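Local coordinates for protein dehydrogenase (Thermotoga maritima, PDB 3EZY) that catalyses the NAD(+)-dependent oxidation of myo-inositol to scyllo-inosose, probably as a step of myo-inositol degradation, at residues T151-A156 and R231-G236; V68-S73 and K89-E94. All coordinates share one frame; numbering follows the deposited sequence.

Contact 1: T151-A156 and R231-G236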
loop_
_atom_site.group_PDB
_atom_site.type_symbol
_atom_site.label_atom_id
_atom_site.label_comp_id
_atom_site.label_asym_id
_atom_site.label_seq_id
_atom_site.Cartn_x
_atom_site.Cartn_y
_atom_site.Cartn_z
ATOM N N THR A 151 -1.068 13.364 -13.734
ATOM C CA THR A 151 0.292 13.106 -14.200
ATOM C C THR A 151 0.130 12.113 -15.306
ATOM O O THR A 151 -0.550 11.109 -15.112
ATOM C CB THR A 151 1.115 12.477 -13.074
ATOM O OG1 THR A 151 1.267 13.446 -12.033
ATOM C CG2 THR A 151 2.489 11.975 -13.572
ATOM N N SER A 152 0.706 12.391 -16.469
ATOM C CA SER A 152 0.685 11.433 -17.580
ATOM C C SER A 152 2.015 11.416 -18.261
ATOM O O SER A 152 2.390 12.390 -18.941
ATOM C CB SER A 152 -0.389 11.766 -18.611
ATOM O OG SER A 152 -1.675 11.643 -18.010
ATOM N N ARG A 153 2.716 10.301 -18.077
ATOM C CA ARG A 153 4.054 10.077 -18.621
ATOM C C ARG A 153 4.055 8.747 -19.399
ATOM O O ARG A 153 3.448 7.745 -18.948
ATOM C CB ARG A 153 5.106 10.042 -17.487
ATOM C CG ARG A 153 4.926 11.103 -16.420
ATOM C CD ARG A 153 6.004 11.048 -15.312
ATOM N NE ARG A 153 5.895 12.236 -14.461
ATOM C CZ ARG A 153 5.948 12.244 -13.140
ATOM N NH1 ARG A 153 6.170 11.110 -12.436
ATOM N NH2 ARG A 153 5.784 13.408 -12.517
ATOM N N ASP A 154 4.731 8.748 -20.549
ATOM C CA ASP A 154 4.899 7.566 -21.426
ATOM C C ASP A 154 6.271 6.945 -21.171
ATOM O O ASP A 154 7.177 7.641 -20.715
ATOM C CB ASP A 154 4.832 7.951 -22.916
ATOM C CG ASP A 154 3.429 8.305 -23.392
ATOM O OD1 ASP A 154 2.415 7.901 -22.763
ATOM O OD2 ASP A 154 3.328 9.025 -24.410
ATOM N N PRO A 155 6.422 5.634 -21.435
ATOM C CA PRO A 155 7.757 5.026 -21.261
ATOM C C PRO A 155 8.788 5.543 -22.273
ATOM O O PRO A 155 9.979 5.625 -21.932
ATOM C CB PRO A 155 7.524 3.514 -21.468
ATOM C CG PRO A 155 6.067 3.364 -21.868
ATOM C CD PRO A 155 5.346 4.621 -21.456
ATOM N N ALA A 156 8.352 5.927 -23.473
ATOM C CA ALA A 156 9.293 6.418 -24.491
ATOM C C ALA A 156 8.654 7.446 -25.402
ATOM O O ALA A 156 7.444 7.403 -25.606
ATOM C CB ALA A 156 9.825 5.229 -25.338
ATOM N N ARG A 231 7.711 12.697 -21.735
ATOM C CA ARG A 231 7.758 11.727 -22.815
ATOM C C ARG A 231 8.568 10.454 -22.474
ATOM O O ARG A 231 8.648 9.542 -23.303
ATOM C CB ARG A 231 8.372 12.358 -24.088
ATOM C CG ARG A 231 7.485 13.343 -24.819
ATOM C CD ARG A 231 6.671 12.650 -25.818
ATOM N NE ARG A 231 5.971 13.561 -26.713
ATOM C CZ ARG A 231 4.827 13.229 -27.283
ATOM N NH1 ARG A 231 4.300 12.023 -27.016
ATOM N NH2 ARG A 231 4.216 14.066 -28.103
ATOM N N ARG A 232 9.241 10.418 -21.330
ATOM C CA ARG A 232 10.001 9.230 -20.979
ATOM C C ARG A 232 10.043 8.941 -19.475
ATOM O O ARG A 232 10.838 9.536 -18.751
ATOM C CB ARG A 232 11.443 9.297 -21.502
ATOM C CG ARG A 232 12.082 7.908 -21.490
ATOM C CD ARG A 232 13.523 7.914 -21.130
ATOM N NE ARG A 232 14.323 8.307 -22.277
ATOM C CZ ARG A 232 15.517 8.908 -22.194
ATOM N NH1 ARG A 232 16.046 9.188 -21.000
ATOM N NH2 ARG A 232 16.182 9.236 -23.306
ATOM N N ALA A 233 9.182 8.059 -18.996
ATOM C CA ALA A 233 9.334 7.547 -17.624
ATOM C C ALA A 233 9.892 6.123 -17.729
ATOM O O ALA A 233 9.271 5.248 -18.325
ATOM C CB ALA A 233 8.006 7.563 -16.876
ATOM N N VAL A 234 11.067 5.884 -17.153
ATOM C CA VAL A 234 11.734 4.606 -17.401
ATOM C C VAL A 234 11.032 3.445 -16.712
ATOM O O VAL A 234 11.226 2.295 -17.079
ATOM C CB VAL A 234 13.223 4.640 -17.016
ATOM C CG1 VAL A 234 13.952 5.719 -17.824
ATOM C CG2 VAL A 234 13.372 4.852 -15.518
ATOM N N TYR A 235 10.163 3.749 -15.748
ATOM C CA TYR A 235 9.452 2.702 -15.037
ATOM C C TYR A 235 8.166 2.261 -15.708
ATOM O O TYR A 235 7.480 1.375 -15.178
ATOM C CB TYR A 235 9.197 3.081 -13.559
ATOM C CG TYR A 235 8.563 4.459 -13.361
ATOM C CD1 TYR A 235 7.191 4.593 -13.236
ATOM C CD2 TYR A 235 9.347 5.616 -13.290
ATOM C CE1 TYR A 235 6.582 5.854 -13.035
ATOM C CE2 TYR A 235 8.758 6.881 -13.124
ATOM C CZ TYR A 235 7.373 6.987 -12.985
ATOM O OH TYR A 235 6.803 8.247 -12.805
ATOM N N GLY A 236 7.840 2.864 -16.857
ATOM C CA GLY A 236 6.653 2.502 -17.623
ATOM C C GLY A 236 5.603 3.602 -17.582
ATOM O O GLY A 236 5.899 4.749 -17.178
HETATM O O HOH W 1 5.459 9.652 -25.650
#
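The carbonyl oxygen of Asp154 is held from the 231-236 loop. Ala233 N donates a hydrogen bond to Asp154 O at 2.7 Å, tilted 20° from the carbonyl plane. Arg232 CA adds a CA-H...O contact to Asp154 O at 3.3 Å. Pro155 follows with a second such contact, from its CA to Ala233 O at 3.3 Å. Arg153 reaches across through an extended chain. Its NH1 donates to Tyr235 OH at 3.0 Å, and the hydroxyl lies in the guanidinium plane. The tyrosine ring stands almost perpendicular to that plane, at 89°. Tyr235 OH is also hydrogen-bonded to Asp238. Arg153 forms salt bridges through NH2 to Asp228 and through NH1 to Glu242 of the second subunit. At the root of the side chain, Arg153 CB packs on Ala233 CB at 3.9 Å. Asp154 OD2 and Arg231 NH1 are too far apart for a salt bridge. One water joins them by donating to OD2 and accepting from NH1, and it also donates to Ala156 O. Arg231 NH2 has its own salt bridge to Asp172. In the mixed sheet of the C-terminal domain, the 231-236 loop passes over the end of strand 145-153 and links its two neighbours, strands 224-230 and 238-245.

Contact 2: V68-S73 and K89-E94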
loop_
_atom_site.group_PDB
_atom_site.type_symbol
_atom_site.label_atom_id
_atom_site.label_comp_id
_atom_site.label_asym_id
_atom_site.label_seq_id
_atom_site.Cartn_x
_atom_site.Cartn_y
_atom_site.Cartn_z
ATOM N N VAL A 68 -18.081 3.420 -39.552
ATOM C CA VAL A 68 -16.694 3.392 -39.957
ATOM C C VAL A 68 -15.799 3.845 -38.807
ATOM O O VAL A 68 -16.119 4.824 -38.119
ATOM C CB VAL A 68 -16.490 4.367 -41.136
ATOM C CG1 VAL A 68 -15.045 4.406 -41.565
ATOM C CG2 VAL A 68 -17.376 3.974 -42.324
ATOM N N LEU A 69 -14.669 3.156 -38.620
ATOM C CA LEU A 69 -13.625 3.616 -37.687
ATOM C C LEU A 69 -12.483 4.217 -38.481
ATOM O O LEU A 69 -11.756 3.495 -39.178
ATOM C CB LEU A 69 -13.087 2.465 -36.821
ATOM C CG LEU A 69 -14.110 1.531 -36.157
ATOM C CD1 LEU A 69 -13.462 0.550 -35.142
ATOM C CD2 LEU A 69 -15.264 2.267 -35.448
ATOM N N VAL A 70 -12.325 5.539 -38.401
ATOM C CA VAL A 70 -11.224 6.235 -39.077
ATOM C C VAL A 70 -9.974 6.218 -38.169
ATOM O O VAL A 70 -9.919 6.931 -37.149
ATOM C CB VAL A 70 -11.615 7.697 -39.453
ATOM C CG1 VAL A 70 -10.441 8.443 -40.037
ATOM C CG2 VAL A 70 -12.859 7.710 -40.402
ATOM N N CYS A 71 -8.962 5.421 -38.552
ATOM C CA CYS A 71 -7.767 5.232 -37.722
ATOM C C CYS A 71 -6.532 5.418 -38.569
ATOM O O CYS A 71 -5.515 4.798 -38.329
ATOM C CB CYS A 71 -7.737 3.807 -37.135
ATOM S SG CYS A 71 -9.246 3.279 -36.278
ATOM N N SER A 72 -6.638 6.258 -39.583
ATOM C CA SER A 72 -5.543 6.469 -40.514
ATOM C C SER A 72 -4.797 7.708 -40.029
ATOM O O SER A 72 -5.145 8.290 -39.000
ATOM C CB SER A 72 -6.133 6.734 -41.889
ATOM O OG SER A 72 -7.155 7.714 -41.730
ATOM N N SER A 73 -3.788 8.140 -40.769
ATOM C CA SER A 73 -3.012 9.301 -40.336
ATOM C C SER A 73 -3.899 10.535 -40.145
ATOM O O SER A 73 -4.924 10.702 -40.806
ATOM C CB SER A 73 -1.862 9.581 -41.299
ATOM O OG SER A 73 -2.415 10.037 -42.515
ATOM N N LYS A 89 -22.848 7.590 -43.232
ATOM C CA LYS A 89 -22.300 6.517 -42.365
ATOM C C LYS A 89 -21.876 7.056 -40.994
ATOM O O LYS A 89 -21.098 8.004 -40.932
ATOM C CB LYS A 89 -21.037 5.898 -43.005
ATOM C CG LYS A 89 -21.280 5.274 -44.409
ATOM C CD LYS A 89 -22.552 4.390 -44.392
ATOM C CE LYS A 89 -22.872 3.857 -45.795
ATOM N NZ LYS A 89 -21.744 3.051 -46.351
ATOM N N HIS A 90 -22.307 6.411 -39.912
ATOM C CA HIS A 90 -21.877 6.791 -38.560
ATOM C C HIS A 90 -20.367 6.656 -38.420
ATOM O O HIS A 90 -19.789 5.721 -38.960
ATOM C CB HIS A 90 -22.571 5.902 -37.551
ATOM C CG HIS A 90 -24.048 6.109 -37.516
ATOM N ND1 HIS A 90 -24.617 7.328 -37.210
ATOM C CD2 HIS A 90 -25.073 5.260 -37.764
ATOM C CE1 HIS A 90 -25.934 7.211 -37.249
ATOM N NE2 HIS A 90 -26.236 5.967 -37.581
ATOM N N VAL A 91 -19.710 7.602 -37.749
ATOM C CA VAL A 91 -18.251 7.632 -37.811
ATOM C C VAL A 91 -17.574 7.792 -36.445
ATOM O O VAL A 91 -17.959 8.664 -35.631
ATOM C CB VAL A 91 -17.694 8.677 -38.887
ATOM C CG1 VAL A 91 -18.239 10.056 -38.683
ATOM C CG2 VAL A 91 -16.163 8.727 -38.873
ATOM N N PHE A 92 -16.593 6.918 -36.184
ATOM C CA PHE A 92 -15.713 7.045 -35.011
ATOM C C PHE A 92 -14.371 7.486 -35.555
ATOM O O PHE A 92 -13.889 6.919 -36.559
ATOM C CB PHE A 92 -15.618 5.689 -34.290
ATOM C CG PHE A 92 -14.503 5.583 -33.258
ATOM C CD1 PHE A 92 -14.776 5.720 -31.896
ATOM C CD2 PHE A 92 -13.186 5.331 -33.655
ATOM C CE1 PHE A 92 -13.720 5.629 -30.926
ATOM C CE2 PHE A 92 -12.147 5.210 -32.716
ATOM C CZ PHE A 92 -12.416 5.374 -31.343
ATOM N N CYS A 93 -13.775 8.524 -34.952
ATOM C CA CYS A 93 -12.471 9.011 -35.384
ATOM C C CYS A 93 -11.454 8.955 -34.240
ATOM O O CYS A 93 -11.655 9.566 -33.174
ATOM C CB CYS A 93 -12.576 10.466 -35.904
ATOM S SG CYS A 93 -11.098 11.086 -36.727
ATOM N N GLU A 94 -10.334 8.284 -34.487
ATOM C CA GLU A 94 -9.260 8.239 -33.511
ATOM C C GLU A 94 -8.780 9.656 -33.184
ATOM O O GLU A 94 -8.906 10.592 -34.018
ATOM C CB GLU A 94 -8.070 7.386 -34.033
ATOM C CG GLU A 94 -8.067 5.940 -33.488
ATOM C CD GLU A 94 -8.211 5.918 -31.954
ATOM O OE1 GLU A 94 -9.020 5.132 -31.412
ATOM O OE2 GLU A 94 -7.513 6.707 -31.283
#
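Val68 and Val70 lie opposite Val91 and Cys93 in parallel register, and bond to the flanking His90, Phe92 and Glu94. Val68 N donates to His90 O at 2.9 Å, and Val68 O accepts from Phe92 N at 2.9 Å. Two residues on, Val70 N donates to Phe92 O at 2.8 Å, and Val70 O accepts from Glu94 N at 3.0 Å. The axes of segments 68-70 and 90-94 run at 22° to each other.

Side chains alternate between the two faces. On one face, Val70 CG2 meets Val91 CG2 at 3.8 Å, methyl against methyl, the two side chains crossing at a slant. Val91 CG1 sits between its backbone N and carbonyl carbon (chi1 54°), which makes CG2 the methyl that meets Val70. Val70 CG1 lies 4.3 Å from Cys93 SG. On the other face, Leu69 CD2 packs against Phe92 CB at 3.6 Å and reaches the ring obliquely. At the C-terminal end, Cys71 SG touches Glu94 CG at 4.0 Å.

Further out, helix 77-86 covers the face of Val68, Val70 and Cys93 as the crossover of a beta-alpha-beta unit of the NAD-binding Rossmann fold, formed with strands 67-70 and 90-94, while helix 277-298 covers the face of Leu69 and Phe92. His17 of helix 12-20 meets the Phe92 ring edge-to-face and hydrogen-bonds to OE1 of the buried Glu94. Lys89 NZ turns away to the carbonyl oxygens of Ile60, Asp62 and Val65.

The side chains that meet across the strands are thus mainly apolar, and the four backbone bonds satisfy the polar groups that face each other. The positive charge probably carried by Lys89 would be eased by its three carbonyl partners.

In the fold
From the N terminus, contact 2 comes first. It closes a short loop of 15 residues, mostly helix 77-86, and pairs two adjacent inner strands of the parallel Rossmann sheet. The chain then leaves the NAD-binding fold and enters the mixed sheet of the C-terminal domain. Contact 1 opens there and closes a much longer loop of 74 residues, which holds several helices and strands. The two loops follow in series and neither nest nor cross. The centres of contact 1 and contact 2 are about 28 Å apart, on opposite sides of the chain's centre. The nearest atoms of contact 1 and contact 2 are about 13 Å apart. Contact 2 belongs to the nucleotide-binding half, and contact 1 touches two neighbouring subunits.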